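Local coordinates for protein CghA (Chaetomium globosum, PDB 6KBC) that belongs to a family of two-domain, calycin-like beta proteins and binds WK1 in a pocket lined by residues from both halves of the chain, at residues W49-M54 against V64-D69; A60-S65 against A79-A84. One frame throughout, in Å; residues are numbered along the deposited sequence.

Interactions 1 and 2 are both buried, and both use strand 60-69: its later part (64-69) lies against strand 46-54 in interaction 1, its first part (60-65) against strand 77-85 in interaction 2. V64 and S65 belong to both, so three consecutive strands are knitted side by side. Where they adjoin, A53 O probably accepts a hydrogen bond from F62 N. The side facing away from WK1 is aromatic in interaction 1, with W49, F51 and F66; in interaction 2 only F62 is aromatic, beside small alanines and aliphatic groups. The S65 hydroxyl common to both bonds to WK1; interaction 1 adds apolar contacts from L50 and F67, interaction 2 the N82 carboxamide.

Interaction 1. Residues W49-M54 against V64-D69; sequences WLFDAM and VSFFRD. With WK1 ((2S)-3-[(2S,4E)-4-[[(1R,2S,4aR,6S,8R,8aS)-2-[(E)-but-2-en-2-yl]-6,8-dimethyl-1,2,4a,5,6,7,8,8a-octahydronaphthalen-1-yl]-oxidanyl-methylidene]-3,5-bis(oxidanylidene)pyrrolidin-2-yl]-2-methyl-2-oxidanyl-propanoic acid), chain B.
W49 and F66 are tied by two backbone hydrogen bonds, W49 N to F66 O (3.0 Å) and F66 N to W49 O (2.8 Å). Two residues further on, F51 and V64 repeat the exchange through both of their amides. L50 and S65 sit between as a non-hydrogen-bonded pair, where weaker CA-H...O contacts run from L50 CA to V64 O and from S65 CA to W49 O.

The apolar packing is on the face that carries W49, F51, V64 and F66. The rings of F51 and F66 meet rim to rim with planes 87° apart, F51 CD1 lying 3.7 Å from F66 CE1. V64 CG1, set between its own backbone N and carbonyl carbon (chi1 55°), lies 4.0 Å from F51 CB. This is the beta hairpin of strands 46-54 and 60-69 in the calycin-like N-terminal part of the protein, and F135 packs against its aromatic face, stacking on W49 and meeting F66 edge-to-face. The indole of W49 brings CE3 to 3.4 Å from F66 O, in the ring plane, and its CH2 touches R68 CD. The polar ends there are bonded outside the hairpin: W49 NE1 to L33 O, the R68 guanidinium to S8 and S100.

Contacts to WK1 lie on the other face. S65 OG, anti to its carbonyl carbon (chi1 -72°), donates to O5 of WK1 at 2.7 Å. L50 CD1 lies against both that hydroxyl and C13 of WK1, 3.9 Å from the latter. S65 CB lies over one face of the F67 ring, toward its rim, and F67 CE1 comes to 3.6 Å from C11 of WK1.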
ATOM      1  N   TRP A  49       6.704  -5.550   0.478  1.00 26.28           N
ATOM      2  CA  TRP A  49       7.134  -4.481   1.367  1.00 28.64           C
ATOM      3  C   TRP A  49       6.927  -3.178   0.613  1.00 25.19           C
ATOM      4  O   TRP A  49       7.558  -2.958  -0.425  1.00 27.70           O
ATOM      5  CB  TRP A  49       8.608  -4.636   1.765  1.00 29.15           C
ATOM      6  CG  TRP A  49       8.911  -5.883   2.555  1.00 30.87           C
ATOM      7  CD1 TRP A  49       9.100  -5.974   3.908  1.00 30.07           C
ATOM      8  CD2 TRP A  49       9.058  -7.206   2.040  1.00 31.52           C
ATOM      9  NE1 TRP A  49       9.365  -7.273   4.259  1.00 31.80           N
ATOM     10  CE2 TRP A  49       9.340  -8.050   3.132  1.00 32.44           C
ATOM     11  CE3 TRP A  49       8.975  -7.763   0.760  1.00 27.99           C
ATOM     12  CZ2 TRP A  49       9.540  -9.420   2.982  1.00 34.23           C
ATOM     13  CZ3 TRP A  49       9.176  -9.124   0.615  1.00 32.07           C
ATOM     14  CH2 TRP A  49       9.449  -9.935   1.718  1.00 34.37           C
ATOM     15  N   LEU A  50       6.036  -2.331   1.115  1.00 24.94           N
ATOM     16  CA  LEU A  50       5.674  -1.098   0.424  1.00 25.08           C
ATOM     17  C   LEU A  50       6.184   0.108   1.196  1.00 23.41           C
ATOM     18  O   LEU A  50       6.021   0.187   2.417  1.00 25.66           O
ATOM     19  CB  LEU A  50       4.150  -0.983   0.249  1.00 24.77           C
ATOM     20  CG  LEU A  50       3.563   0.292  -0.388  1.00 23.66           C
ATOM     21  CD1 LEU A  50       2.266  -0.061  -1.137  1.00 23.87           C
ATOM     22  CD2 LEU A  50       3.295   1.405   0.650  1.00 22.10           C
ATOM     23  N   PHE A  51       6.756   1.070   0.473  1.00 25.70           N
ATOM     24  CA  PHE A  51       7.230   2.321   1.056  1.00 26.09           C
ATOM     25  C   PHE A  51       6.756   3.451   0.161  1.00 21.51           C
ATOM     26  O   PHE A  51       6.911   3.377  -1.057  1.00 24.09           O
ATOM     27  CB  PHE A  51       8.767   2.383   1.166  1.00 27.01           C
ATOM     28  CG  PHE A  51       9.381   1.246   1.944  1.00 26.11           C
ATOM     29  CD1 PHE A  51       9.606   0.019   1.341  1.00 29.63           C
ATOM     30  CD2 PHE A  51       9.765   1.424   3.265  1.00 25.15           C
ATOM     31  CE1 PHE A  51      10.187  -1.029   2.064  1.00 29.83           C
ATOM     32  CE2 PHE A  51      10.348   0.388   3.990  1.00 28.49           C
ATOM     33  CZ  PHE A  51      10.556  -0.839   3.385  1.00 28.81           C
ATOM     34  N   ASP A  52       6.210   4.511   0.746  1.00 23.89           N
ATOM     35  CA  ASP A  52       5.757   5.592  -0.113  1.00 26.27           C
ATOM     36  C   ASP A  52       6.002   6.938   0.547  1.00 23.89           C
ATOM     37  O   ASP A  52       6.405   7.035   1.711  1.00 24.78           O
ATOM     38  CB  ASP A  52       4.272   5.451  -0.501  1.00 24.54           C
ATOM     39  CG  ASP A  52       3.350   5.385   0.699  1.00 29.00           C
ATOM     40  OD1 ASP A  52       3.723   5.917   1.774  1.00 28.44           O
ATOM     41  OD2 ASP A  52       2.237   4.813   0.565  1.00 30.10           O
ATOM     42  N   ALA A  53       5.732   7.985  -0.221  1.00 23.22           N
ATOM     43  CA  ALA A  53       5.924   9.341   0.252  1.00 23.92           C
ATOM     44  C   ALA A  53       5.121  10.247  -0.660  1.00 23.98           C
ATOM     45  O   ALA A  53       5.072  10.021  -1.867  1.00 26.40           O
ATOM     46  CB  ALA A  53       7.401   9.731   0.207  1.00 23.34           C
ATOM     47  N   MET A  54       4.488  11.265  -0.097  1.00 21.71           N
ATOM     48  CA  MET A  54       3.954  12.281  -0.981  1.00 29.06           C
ATOM     49  C   MET A  54       4.057  13.627  -0.312  1.00 28.11           C
ATOM     50  O   MET A  54       4.054  13.717   0.913  1.00 24.68           O
ATOM     51  CB  MET A  54       2.510  12.012  -1.350  1.00 26.86           C
ATOM     52  CG  MET A  54       1.574  12.098  -0.181  1.00 30.26           C
ATOM     53  SD  MET A  54      -0.044  11.753  -0.876  1.00 38.06           S
ATOM     54  CE  MET A  54      -0.325  13.218  -1.844  1.00 25.95           C
ATOM     55  N   VAL A  64       6.957   2.614  -3.902  1.00 24.26           N
ATOM     56  CA  VAL A  64       7.676   1.443  -4.371  1.00 26.42           C
ATOM     57  C   VAL A  64       7.142   0.251  -3.599  1.00 26.64           C
ATOM     58  O   VAL A  64       6.920   0.331  -2.384  1.00 29.11           O
ATOM     59  CB  VAL A  64       9.205   1.606  -4.186  1.00 27.32           C
ATOM     60  CG1 VAL A  64       9.545   1.926  -2.731  1.00 24.62           C
ATOM     61  CG2 VAL A  64       9.937   0.374  -4.658  1.00 26.84           C
ATOM     62  N   SER A  65       6.891  -0.839  -4.307  1.00 25.99           N
ATOM     63  CA  SER A  65       6.574  -2.106  -3.672  1.00 29.63           C
ATOM     64  C   SER A  65       7.693  -3.067  -4.025  1.00 29.60           C
ATOM     65  O   SER A  65       7.979  -3.277  -5.208  1.00 31.43           O
ATOM     66  CB  SER A  65       5.209  -2.648  -4.128  1.00 28.82           C
ATOM     67  OG  SER A  65       4.163  -1.874  -3.567  1.00 27.23           O
ATOM     68  N   PHE A  66       8.352  -3.602  -3.002  1.00 28.39           N
ATOM     69  CA  PHE A  66       9.312  -4.678  -3.179  1.00 31.43           C
ATOM     70  C   PHE A  66       8.549  -5.996  -3.147  1.00 32.28           C
ATOM     71  O   PHE A  66       7.928  -6.333  -2.132  1.00 29.52           O
ATOM     72  CB  PHE A  66      10.380  -4.644  -2.093  1.00 30.30           C
ATOM     73  CG  PHE A  66      11.259  -3.420  -2.138  1.00 35.42           C
ATOM     74  CD1 PHE A  66      10.854  -2.238  -1.538  1.00 33.08           C
ATOM     75  CD2 PHE A  66      12.497  -3.455  -2.773  1.00 35.79           C
ATOM     76  CE1 PHE A  66      11.673  -1.100  -1.563  1.00 33.83           C
ATOM     77  CE2 PHE A  66      13.318  -2.325  -2.802  1.00 34.58           C
ATOM     78  CZ  PHE A  66      12.901  -1.150  -2.199  1.00 35.10           C
ATOM     79  N   PHE A  67       8.603  -6.735  -4.252  1.00 31.91           N
ATOM     80  CA  PHE A  67       7.817  -7.943  -4.441  1.00 36.51           C
ATOM     81  C   PHE A  67       8.700  -9.185  -4.447  1.00 38.26           C
ATOM     82  O   PHE A  67       9.770  -9.197  -5.063  1.00 34.80           O
ATOM     83  CB  PHE A  67       7.053  -7.906  -5.768  1.00 33.58           C
ATOM     84  CG  PHE A  67       5.860  -6.995  -5.780  1.00 37.20           C
ATOM     85  CD1 PHE A  67       4.858  -7.122  -4.831  1.00 35.81           C
ATOM     86  CD2 PHE A  67       5.713  -6.047  -6.782  1.00 36.51           C
ATOM     87  CE1 PHE A  67       3.733  -6.296  -4.867  1.00 36.31           C
ATOM     88  CE2 PHE A  67       4.595  -5.223  -6.825  1.00 34.86           C
ATOM     89  CZ  PHE A  67       3.605  -5.349  -5.867  1.00 33.28           C
ATOM     90  N   ARG A  68       8.230 -10.225  -3.764  1.00 35.72           N
ATOM     91  CA  ARG A  68       8.569 -11.612  -4.067  1.00 36.02           C
ATOM     92  C   ARG A  68       7.260 -12.286  -4.461  1.00 36.30           C
ATOM     93  O   ARG A  68       6.405 -12.528  -3.603  1.00 36.50           O
ATOM     94  CB  ARG A  68       9.209 -12.309  -2.868  1.00 37.59           C
ATOM     95  CG  ARG A  68      10.601 -11.821  -2.496  1.00 35.67           C
ATOM     96  CD  ARG A  68      10.978 -12.439  -1.178  1.00 41.65           C
ATOM     97  NE  ARG A  68      12.384 -12.262  -0.838  1.00 40.08           N
ATOM     98  CZ  ARG A  68      12.984 -12.919   0.147  1.00 44.28           C
ATOM     99  NH1 ARG A  68      12.290 -13.791   0.867  1.00 44.46           N
ATOM    100  NH2 ARG A  68      14.269 -12.713   0.416  1.00 43.93           N
ATOM    101  N   ASP A  69       7.090 -12.562  -5.750  1.00 35.80           N
ATOM    102  CA  ASP A  69       5.847 -13.120  -6.285  1.00 41.19           C
ATOM    103  C   ASP A  69       6.152 -14.486  -6.900  1.00 41.94           C
ATOM    104  O   ASP A  69       6.712 -14.571  -8.000  1.00 40.29           O
ATOM    105  CB  ASP A  69       5.219 -12.169  -7.304  1.00 41.57           C
ATOM    106  CG  ASP A  69       3.805 -12.584  -7.719  1.00 47.54           C
ATOM    107  OD1 ASP A  69       3.407 -13.738  -7.460  1.00 46.90           O
ATOM    108  OD2 ASP A  69       3.087 -11.748  -8.314  1.00 47.15           O
TER
HETATM  109  O   WK1 B 501       3.174  -2.134 -11.805  1.00 42.02           O
HETATM  110  C17 WK1 B 501       3.021  -1.317 -10.934  1.00 40.34           C
HETATM  111  O1  WK1 B 501       3.753  -0.378 -10.799  1.00 35.21           O
HETATM  112  C19 WK1 B 501       1.895  -1.442  -9.990  1.00 35.90           C
HETATM  113  O2  WK1 B 501       1.034  -2.478 -10.318  1.00 39.32           O
HETATM  114  C18 WK1 B 501       1.070  -0.194 -10.054  1.00 35.48           C
HETATM  115  C20 WK1 B 501       2.568  -1.720  -8.674  1.00 35.40           C
HETATM  116  C22 WK1 B 501       1.646  -1.496  -7.546  1.00 33.71           C
HETATM  117  N   WK1 B 501       2.185  -1.547  -6.201  1.00 34.23           N
HETATM  118  C21 WK1 B 501       1.385  -2.273  -5.427  1.00 36.07           C
HETATM  119  O5  WK1 B 501       1.624  -2.462  -4.151  1.00 32.29           O
HETATM  120  C23 WK1 B 501       0.485  -2.353  -7.445  1.00 41.42           C
HETATM  121  O4  WK1 B 501      -0.342  -2.644  -8.428  1.00 36.88           O
HETATM  122  C24 WK1 B 501       0.239  -2.859  -6.139  1.00 39.24           C
HETATM  123  C16 WK1 B 501      -0.865  -3.712  -5.712  1.00 39.12           C
HETATM  124  O3  WK1 B 501      -1.729  -4.045  -6.591  1.00 41.47           O
HETATM  125  C9  WK1 B 501      -1.042  -4.051  -4.291  1.00 38.30           C
HETATM  126  C8  WK1 B 501      -1.813  -2.793  -3.800  1.00 36.98           C
HETATM  127  C12 WK1 B 501      -1.416  -1.430  -4.329  1.00 35.88           C
HETATM  128  C13 WK1 B 501      -0.595  -0.630  -3.687  1.00 34.46           C
HETATM  129  C90 WK1 B 501      -0.217   0.703  -4.238  1.00 36.67           C
HETATM  130  C14 WK1 B 501      -1.961  -0.953  -5.627  1.00 41.16           C
HETATM  131  C7  WK1 B 501      -3.284  -2.903  -4.064  1.00 39.80           C
HETATM  132  C6  WK1 B 501      -3.922  -3.964  -3.647  1.00 38.20           C
HETATM  133  C3  WK1 B 501      -3.089  -5.121  -3.195  1.00 38.41           C
HETATM  134  C4  WK1 B 501      -1.838  -5.320  -4.025  1.00 40.09           C
HETATM  135  C5  WK1 B 501      -0.967  -6.313  -3.278  1.00 43.32           C
HETATM  136  C11 WK1 B 501       0.202  -6.708  -4.123  1.00 41.11           C
HETATM  137  C2  WK1 B 501      -3.819  -6.416  -2.948  1.00 38.30           C
HETATM  138  C1  WK1 B 501      -2.936  -7.190  -2.021  1.00 38.08           C
HETATM  139  C10 WK1 B 501      -3.545  -8.430  -1.454  1.00 40.88           C
HETATM  140  C   WK1 B 501      -1.695  -7.546  -2.781  1.00 40.47           C

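Interaction 2. Residues A60-S65 against A79-A84. With WK1 ((2S)-3-[(2S,4E)-4-[[(1R,2S,4aR,6S,8R,8aS)-2-[(E)-but-2-en-2-yl]-6,8-dimethyl-1,2,4a,5,6,7,8,8a-octahydronaphthalen-1-yl]-oxidanyl-methylidene]-3,5-bis(oxidanylidene)pyrrolidin-2-yl]-2-methyl-2-oxidanyl-propanoic acid), chain B.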
ATOM      1  N   ALA A  60       3.757  16.062  -5.368  1.00 23.18           N
ATOM      2  CA  ALA A  60       4.594  14.944  -5.762  1.00 21.11           C
ATOM      3  C   ALA A  60       4.154  13.728  -4.968  1.00 21.54           C
ATOM      4  O   ALA A  60       3.602  13.849  -3.872  1.00 23.16           O
ATOM      5  CB  ALA A  60       6.084  15.226  -5.530  1.00 23.48           C
ATOM      6  N   ALA A  61       4.387  12.561  -5.544  1.00 21.94           N
ATOM      7  CA  ALA A  61       4.017  11.321  -4.890  1.00 21.97           C
ATOM      8  C   ALA A  61       4.968  10.250  -5.379  1.00 23.69           C
ATOM      9  O   ALA A  61       5.441  10.286  -6.518  1.00 23.97           O
ATOM     10  CB  ALA A  61       2.556  10.925  -5.190  1.00 21.61           C
ATOM     11  N   PHE A  62       5.228   9.281  -4.517  1.00 22.09           N
ATOM     12  CA  PHE A  62       6.184   8.242  -4.846  1.00 24.91           C
ATOM     13  C   PHE A  62       5.781   6.985  -4.101  1.00 20.65           C
ATOM     14  O   PHE A  62       5.403   7.047  -2.935  1.00 23.48           O
ATOM     15  CB  PHE A  62       7.621   8.641  -4.445  1.00 23.92           C
ATOM     16  CG  PHE A  62       8.638   7.576  -4.747  1.00 22.69           C
ATOM     17  CD1 PHE A  62       9.251   7.526  -5.982  1.00 23.07           C
ATOM     18  CD2 PHE A  62       8.958   6.613  -3.802  1.00 27.28           C
ATOM     19  CE1 PHE A  62      10.162   6.529  -6.281  1.00 26.85           C
ATOM     20  CE2 PHE A  62       9.883   5.614  -4.085  1.00 27.94           C
ATOM     21  CZ  PHE A  62      10.479   5.570  -5.329  1.00 25.64           C
ATOM     22  N   THR A  63       5.883   5.849  -4.768  1.00 25.17           N
ATOM     23  CA  THR A  63       5.620   4.601  -4.078  1.00 24.16           C
ATOM     24  C   THR A  63       6.462   3.519  -4.729  1.00 24.29           C
ATOM     25  O   THR A  63       6.686   3.531  -5.942  1.00 25.50           O
ATOM     26  CB  THR A  63       4.127   4.234  -4.094  1.00 23.74           C
ATOM     27  OG1 THR A  63       3.896   3.120  -3.218  1.00 24.82           O
ATOM     28  CG2 THR A  63       3.644   3.889  -5.508  1.00 25.64           C
ATOM     29  N   VAL A  64       6.957   2.614  -3.902  1.00 24.26           N
ATOM     30  CA  VAL A  64       7.676   1.443  -4.371  1.00 26.42           C
ATOM     31  C   VAL A  64       7.142   0.251  -3.599  1.00 26.64           C
ATOM     32  O   VAL A  64       6.920   0.331  -2.384  1.00 29.11           O
ATOM     33  CB  VAL A  64       9.205   1.606  -4.186  1.00 27.32           C
ATOM     34  CG1 VAL A  64       9.545   1.926  -2.731  1.00 24.62           C
ATOM     35  CG2 VAL A  64       9.937   0.374  -4.658  1.00 26.84           C
ATOM     36  N   SER A  65       6.891  -0.839  -4.307  1.00 25.99           N
ATOM     37  CA  SER A  65       6.574  -2.106  -3.672  1.00 29.63           C
ATOM     38  C   SER A  65       7.693  -3.067  -4.025  1.00 29.60           C
ATOM     39  O   SER A  65       7.979  -3.277  -5.208  1.00 31.43           O
ATOM     40  CB  SER A  65       5.209  -2.648  -4.128  1.00 28.82           C
ATOM     41  OG  SER A  65       4.163  -1.874  -3.567  1.00 27.23           O
ATOM     42  N   ALA A  79      10.990  -4.615  -7.803  1.00 34.10           N
ATOM     43  CA  ALA A  79      10.652  -3.391  -7.087  1.00 34.22           C
ATOM     44  C   ALA A  79       9.815  -2.590  -8.065  1.00 34.76           C
ATOM     45  O   ALA A  79      10.332  -2.113  -9.080  1.00 34.69           O
ATOM     46  CB  ALA A  79      11.889  -2.617  -6.637  1.00 32.39           C
ATOM     47  N   ALA A  80       8.517  -2.489  -7.791  1.00 29.51           N
ATOM     48  CA  ALA A  80       7.609  -1.769  -8.673  1.00 33.56           C
ATOM     49  C   ALA A  80       7.538  -0.330  -8.192  1.00 26.94           C
ATOM     50  O   ALA A  80       7.147  -0.078  -7.049  1.00 27.53           O
ATOM     51  CB  ALA A  80       6.218  -2.402  -8.687  1.00 30.04           C
ATOM     52  N   ILE A  81       7.897   0.609  -9.067  1.00 28.40           N
ATOM     53  CA  ILE A  81       8.080   2.002  -8.684  1.00 29.55           C
ATOM     54  C   ILE A  81       7.126   2.883  -9.468  1.00 25.36           C
ATOM     55  O   ILE A  81       6.994   2.742 -10.688  1.00 27.91           O
ATOM     56  CB  ILE A  81       9.531   2.472  -8.911  1.00 30.18           C
ATOM     57  CG1 ILE A  81      10.504   1.594  -8.130  1.00 29.91           C
ATOM     58  CG2 ILE A  81       9.673   3.928  -8.484  1.00 27.18           C
ATOM     59  CD1 ILE A  81      11.916   1.591  -8.719  1.00 31.40           C
ATOM     60  N   ASN A  82       6.499   3.825  -8.772  1.00 25.49           N
ATOM     61  CA  ASN A  82       5.669   4.825  -9.427  1.00 26.82           C
ATOM     62  C   ASN A  82       5.977   6.187  -8.831  1.00 23.53           C
ATOM     63  O   ASN A  82       6.109   6.322  -7.613  1.00 23.90           O
ATOM     64  CB  ASN A  82       4.183   4.510  -9.265  1.00 23.59           C
ATOM     65  CG  ASN A  82       3.777   3.280 -10.036  1.00 27.85           C
ATOM     66  OD1 ASN A  82       3.512   3.360 -11.229  1.00 27.66           O
ATOM     67  ND2 ASN A  82       3.765   2.125  -9.368  1.00 29.82           N
ATOM     68  N   ALA A  83       6.041   7.200  -9.690  1.00 22.99           N
ATOM     69  CA  ALA A  83       6.363   8.548  -9.253  1.00 25.14           C
ATOM     70  C   ALA A  83       5.520   9.532 -10.044  1.00 24.57           C
ATOM     71  O   ALA A  83       5.259   9.314 -11.232  1.00 25.04           O
ATOM     72  CB  ALA A  83       7.860   8.854  -9.447  1.00 23.05           C
ATOM     73  N   ALA A  84       5.091  10.606  -9.382  1.00 24.80           N
ATOM     74  CA  ALA A  84       4.255  11.620 -10.006  1.00 25.60           C
ATOM     75  C   ALA A  84       4.736  13.000  -9.587  1.00 25.15           C
ATOM     76  O   ALA A  84       5.148  13.198  -8.441  1.00 25.05           O
ATOM     77  CB  ALA A  84       2.777  11.448  -9.626  1.00 24.81           C
TER
HETATM   78  O   WK1 B 501       3.174  -2.134 -11.805  1.00 42.02           O
HETATM   79  C17 WK1 B 501       3.021  -1.317 -10.934  1.00 40.34           C
HETATM   80  O1  WK1 B 501       3.753  -0.378 -10.799  1.00 35.21           O
HETATM   81  C19 WK1 B 501       1.895  -1.442  -9.990  1.00 35.90           C
HETATM   82  O2  WK1 B 501       1.034  -2.478 -10.318  1.00 39.32           O
HETATM   83  C18 WK1 B 501       1.070  -0.194 -10.054  1.00 35.48           C
HETATM   84  C20 WK1 B 501       2.568  -1.720  -8.674  1.00 35.40           C
HETATM   85  C22 WK1 B 501       1.646  -1.496  -7.546  1.00 33.71           C
HETATM   86  N   WK1 B 501       2.185  -1.547  -6.201  1.00 34.23           N
HETATM   87  C21 WK1 B 501       1.385  -2.273  -5.427  1.00 36.07           C
HETATM   88  O5  WK1 B 501       1.624  -2.462  -4.151  1.00 32.29           O
HETATM   89  C23 WK1 B 501       0.485  -2.353  -7.445  1.00 41.42           C
HETATM   90  O4  WK1 B 501      -0.342  -2.644  -8.428  1.00 36.88           O
HETATM   91  C24 WK1 B 501       0.239  -2.859  -6.139  1.00 39.24           C
HETATM   92  C16 WK1 B 501      -0.865  -3.712  -5.712  1.00 39.12           C
HETATM   93  O3  WK1 B 501      -1.729  -4.045  -6.591  1.00 41.47           O
HETATM   94  C9  WK1 B 501      -1.042  -4.051  -4.291  1.00 38.30           C
HETATM   95  C8  WK1 B 501      -1.813  -2.793  -3.800  1.00 36.98           C
HETATM   96  C12 WK1 B 501      -1.416  -1.430  -4.329  1.00 35.88           C
HETATM   97  C13 WK1 B 501      -0.595  -0.630  -3.687  1.00 34.46           C
HETATM   98  C90 WK1 B 501      -0.217   0.703  -4.238  1.00 36.67           C
HETATM   99  C14 WK1 B 501      -1.961  -0.953  -5.627  1.00 41.16           C
HETATM  100  C7  WK1 B 501      -3.284  -2.903  -4.064  1.00 39.80           C
HETATM  101  C6  WK1 B 501      -3.922  -3.964  -3.647  1.00 38.20           C
HETATM  102  C3  WK1 B 501      -3.089  -5.121  -3.195  1.00 38.41           C
HETATM  103  C4  WK1 B 501      -1.838  -5.320  -4.025  1.00 40.09           C
HETATM  104  C5  WK1 B 501      -0.967  -6.313  -3.278  1.00 43.32           C
HETATM  105  C11 WK1 B 501       0.202  -6.708  -4.123  1.00 41.11           C
HETATM  106  C2  WK1 B 501      -3.819  -6.416  -2.948  1.00 38.30           C
HETATM  107  C1  WK1 B 501      -2.936  -7.190  -2.021  1.00 38.08           C
HETATM  108  C10 WK1 B 501      -3.545  -8.430  -1.454  1.00 40.88           C
HETATM  109  C   WK1 B 501      -1.695  -7.546  -2.781  1.00 40.47           C
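F62 has CG anti to its backbone N (chi1 179°), beside the carbonyl carbon, and I81 has CG2 anti to its own N. The two side chains meet obliquely: F62 CE1 sits a tight 3.4 Å from I81 CG2, with CZ close behind. The two strands form a beta hairpin of the calycin-like N-terminal domain, antiparallel throughout. Hydrogen-bonded pairs A61-A84, T63-N82 and S65-A80 each exchange two backbone bonds, of which N82 N to T63 O (2.9 Å) is the straightest at the hydrogen, 169°. The non-hydrogen-bonded pairs F62-A83 and V64-I81 lie between them; at these pairs CA-H...O contacts reach the neighbouring carbonyls, as from V64 CA to A80 O at 3.1 Å.

F62, V64, I81 and A83 share one face. Here the side chains of V64 and I81 lie side by side, V64 CG2 3.7 Å from I81 CG1, and A83 CB touches F62 CD1 at 4.0 Å; strand 181-200 packs on F62 through L196 and F198.

The opposite face carries A61, T63, S65, A80, N82 and A84, and its S65 end turns to WK1. T63 and N82 point the same way, T63 CG2 resting 3.8 Å from N82 CB. A80 CB packs against C20 of WK1 at 3.7 Å. Both ends of the N82 carboxamide are engaged, which fixes its rotation: OD1 is hydrogen-bonded to S92 OG, while ND2 donates to O1 of WK1 at 2.9 Å, with an angle of 160° at the hydrogen.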